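Local structure of cytochrome C-type biogenesis protein ccmF (Thermus thermophilus, 6ZMQ) at residues 558-563 against 580-585. The protein binds heme in the membrane and probably acts as a heme lyase in cytochrome c maturation. Sequence-based numbering, arbitrary orientation.
Sequences GRRFAV and HFYPQM
Val563 N donates a nearly straight backbone hydrogen bond to Phe581 O, 3.0 Å away, where the hairpin strands 561-566 and 578-581 come together; the end-to-end directions of 559-563 and 580-585 lie 142° apart. Farther along, past Pro583, whose CD lies 3.3 Å from Phe561 O, side chains meet across the two segments. Arg560 illustrates how an arginine can use its whole length: its CB and CG lie against the Gln584 amide, and the chain, bent at chi2 (79°), continues over one face of the Tyr582 ring. CD makes a CH-pi contact there, 4.0 Å from the ring centroid, and the guanidinium follows with its plane inclined 32° to the ring. Its NH1 also forms a salt bridge with Glu557. An alanine in place of Arg560 would probably leave that face of Tyr582 without its cover and Glu557 without its charged mate. On the flank, Met585 crosses Phe561 at about a right angle, a Met-aromatic contact with SD 4.9 Å from the ring centroid. Strand 561-566 is bordered by strand 554-556, and strand 578-581 by strand 593-594, placing this contact in the middle of a four-stranded antiparallel sheet, away from the heme-binding helices.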
loop_
_atom_site.group_PDB
_atom_site.type_symbol
_atom_site.label_atom_id
_atom_site.label_comp_id
_atom_site.label_asym_id
_atom_site.label_seq_id
_atom_site.Cartn_x
_atom_site.Cartn_y
_atom_site.Cartn_z
ATOM N N GLY A 558 1.165 -6.560 -31.024
ATOM C CA GLY A 558 2.287 -5.639 -30.784
ATOM C C GLY A 558 3.251 -6.265 -29.890
ATOM O O GLY A 558 2.725 -6.894 -28.947
ATOM N N ARG A 559 4.507 -5.829 -29.963
ATOM C CA ARG A 559 5.674 -6.195 -29.115
ATOM C C ARG A 559 5.565 -7.609 -28.567
ATOM O O ARG A 559 6.624 -8.151 -28.224
ATOM C CB ARG A 559 5.889 -5.161 -28.008
ATOM C CG ARG A 559 6.046 -3.730 -28.507
ATOM C CD ARG A 559 6.925 -2.866 -27.619
ATOM N NE ARG A 559 7.985 -2.316 -28.446
ATOM C CZ ARG A 559 8.146 -1.032 -28.738
ATOM N NH1 ARG A 559 9.137 -0.654 -29.528
ATOM N NH2 ARG A 559 7.324 -0.131 -28.238
ATOM N N ARG A 560 4.334 -8.071 -28.328
ATOM C CA ARG A 560 3.957 -9.422 -27.970
ATOM C C ARG A 560 2.913 -9.917 -28.956
ATOM O O ARG A 560 2.094 -9.152 -29.507
ATOM C CB ARG A 560 3.483 -9.580 -26.508
ATOM C CG ARG A 560 2.506 -8.590 -25.866
ATOM C CD ARG A 560 1.037 -8.787 -26.236
ATOM N NE ARG A 560 0.191 -8.087 -25.274
ATOM C CZ ARG A 560 -1.138 -8.064 -25.294
ATOM N NH1 ARG A 560 -1.819 -8.706 -26.237
ATOM N NH2 ARG A 560 -1.795 -7.406 -24.349
ATOM N N PHE A 561 3.120 -11.185 -29.274
ATOM C CA PHE A 561 2.259 -12.046 -30.052
ATOM C C PHE A 561 1.437 -12.822 -29.038
ATOM O O PHE A 561 1.965 -13.237 -28.000
ATOM C CB PHE A 561 3.107 -12.994 -30.909
ATOM C CG PHE A 561 4.013 -12.291 -31.904
ATOM C CD1 PHE A 561 5.291 -11.854 -31.542
ATOM C CD2 PHE A 561 3.577 -12.045 -33.194
ATOM C CE1 PHE A 561 6.111 -11.196 -32.452
ATOM C CE2 PHE A 561 4.398 -11.406 -34.115
ATOM C CZ PHE A 561 5.660 -10.973 -33.743
ATOM N N ALA A 562 0.151 -12.968 -29.298
ATOM C CA ALA A 562 -0.729 -13.590 -28.327
ATOM C C ALA A 562 -1.325 -14.869 -28.893
ATOM O O ALA A 562 -1.554 -14.993 -30.099
ATOM C CB ALA A 562 -1.837 -12.622 -27.918
ATOM N N VAL A 563 -1.570 -15.833 -28.008
ATOM C CA VAL A 563 -2.213 -17.077 -28.408
ATOM C C VAL A 563 -3.341 -17.424 -27.449
ATOM O O VAL A 563 -3.411 -16.937 -26.313
ATOM C CB VAL A 563 -1.222 -18.255 -28.557
ATOM C CG1 VAL A 563 -0.463 -18.161 -29.883
ATOM C CG2 VAL A 563 -0.248 -18.259 -27.409
ATOM N N HIS A 580 -5.840 -16.275 -22.276
ATOM C CA HIS A 580 -4.793 -15.733 -23.124
ATOM C C HIS A 580 -3.426 -16.315 -22.772
ATOM O O HIS A 580 -3.255 -16.980 -21.746
ATOM C CB HIS A 580 -4.795 -14.225 -22.955
ATOM C CG HIS A 580 -4.581 -13.443 -24.209
ATOM N ND1 HIS A 580 -5.594 -12.710 -24.790
ATOM C CD2 HIS A 580 -3.472 -13.200 -24.945
ATOM C CE1 HIS A 580 -5.131 -12.090 -25.858
ATOM N NE2 HIS A 580 -3.847 -12.372 -25.977
ATOM N N PHE A 581 -2.448 -16.061 -23.644
ATOM C CA PHE A 581 -1.068 -16.449 -23.365
ATOM C C PHE A 581 -0.146 -15.561 -24.176
ATOM O O PHE A 581 -0.472 -15.240 -25.325
ATOM C CB PHE A 581 -0.813 -17.902 -23.757
ATOM C CG PHE A 581 0.085 -18.641 -22.823
ATOM C CD1 PHE A 581 1.116 -17.996 -22.160
ATOM C CD2 PHE A 581 -0.087 -20.000 -22.630
ATOM C CE1 PHE A 581 1.938 -18.688 -21.304
ATOM C CE2 PHE A 581 0.736 -20.696 -21.768
ATOM C CZ PHE A 581 1.754 -20.043 -21.105
ATOM N N TYR A 582 1.018 -15.205 -23.631
ATOM C CA TYR A 582 1.992 -14.491 -24.445
ATOM C C TYR A 582 3.312 -15.236 -24.501
ATOM O O TYR A 582 4.028 -15.280 -23.491
ATOM C CB TYR A 582 2.263 -13.084 -23.931
ATOM C CG TYR A 582 1.031 -12.302 -23.699
ATOM C CD1 TYR A 582 0.136 -12.089 -24.734
ATOM C CD2 TYR A 582 0.800 -11.698 -22.474
ATOM C CE1 TYR A 582 -0.998 -11.365 -24.534
ATOM C CE2 TYR A 582 -0.312 -10.932 -22.273
ATOM C CZ TYR A 582 -1.222 -10.775 -23.305
ATOM O OH TYR A 582 -2.358 -10.023 -23.126
ATOM N N PRO A 583 3.938 -15.548 -25.746
ATOM C CA PRO A 583 5.497 -15.856 -26.259
ATOM C C PRO A 583 5.692 -14.317 -26.228
ATOM O O PRO A 583 5.212 -13.695 -27.123
ATOM C CB PRO A 583 5.176 -16.649 -27.512
ATOM C CG PRO A 583 3.913 -17.313 -27.143
ATOM C CD PRO A 583 3.137 -16.074 -26.834
ATOM N N GLN A 584 6.200 -13.701 -25.132
ATOM C CA GLN A 584 6.444 -12.259 -25.132
ATOM C C GLN A 584 7.910 -12.032 -25.491
ATOM O O GLN A 584 8.801 -12.498 -24.783
ATOM C CB GLN A 584 6.066 -11.643 -23.785
ATOM C CG GLN A 584 6.001 -10.107 -23.774
ATOM C CD GLN A 584 4.713 -9.574 -23.149
ATOM O OE1 GLN A 584 3.808 -10.339 -22.820
ATOM N NE2 GLN A 584 4.626 -8.256 -22.996
ATOM N N MET A 585 8.151 -11.335 -26.609
ATOM C CA MET A 585 9.477 -11.294 -27.234
ATOM C C MET A 585 10.534 -10.557 -26.398
ATOM O O MET A 585 11.724 -10.882 -26.500
ATOM C CB MET A 585 9.362 -10.652 -28.618
ATOM C CG MET A 585 8.328 -11.286 -29.553
ATOM S SD MET A 585 8.721 -12.962 -30.103
ATOM C CE MET A 585 7.359 -13.906 -29.426
#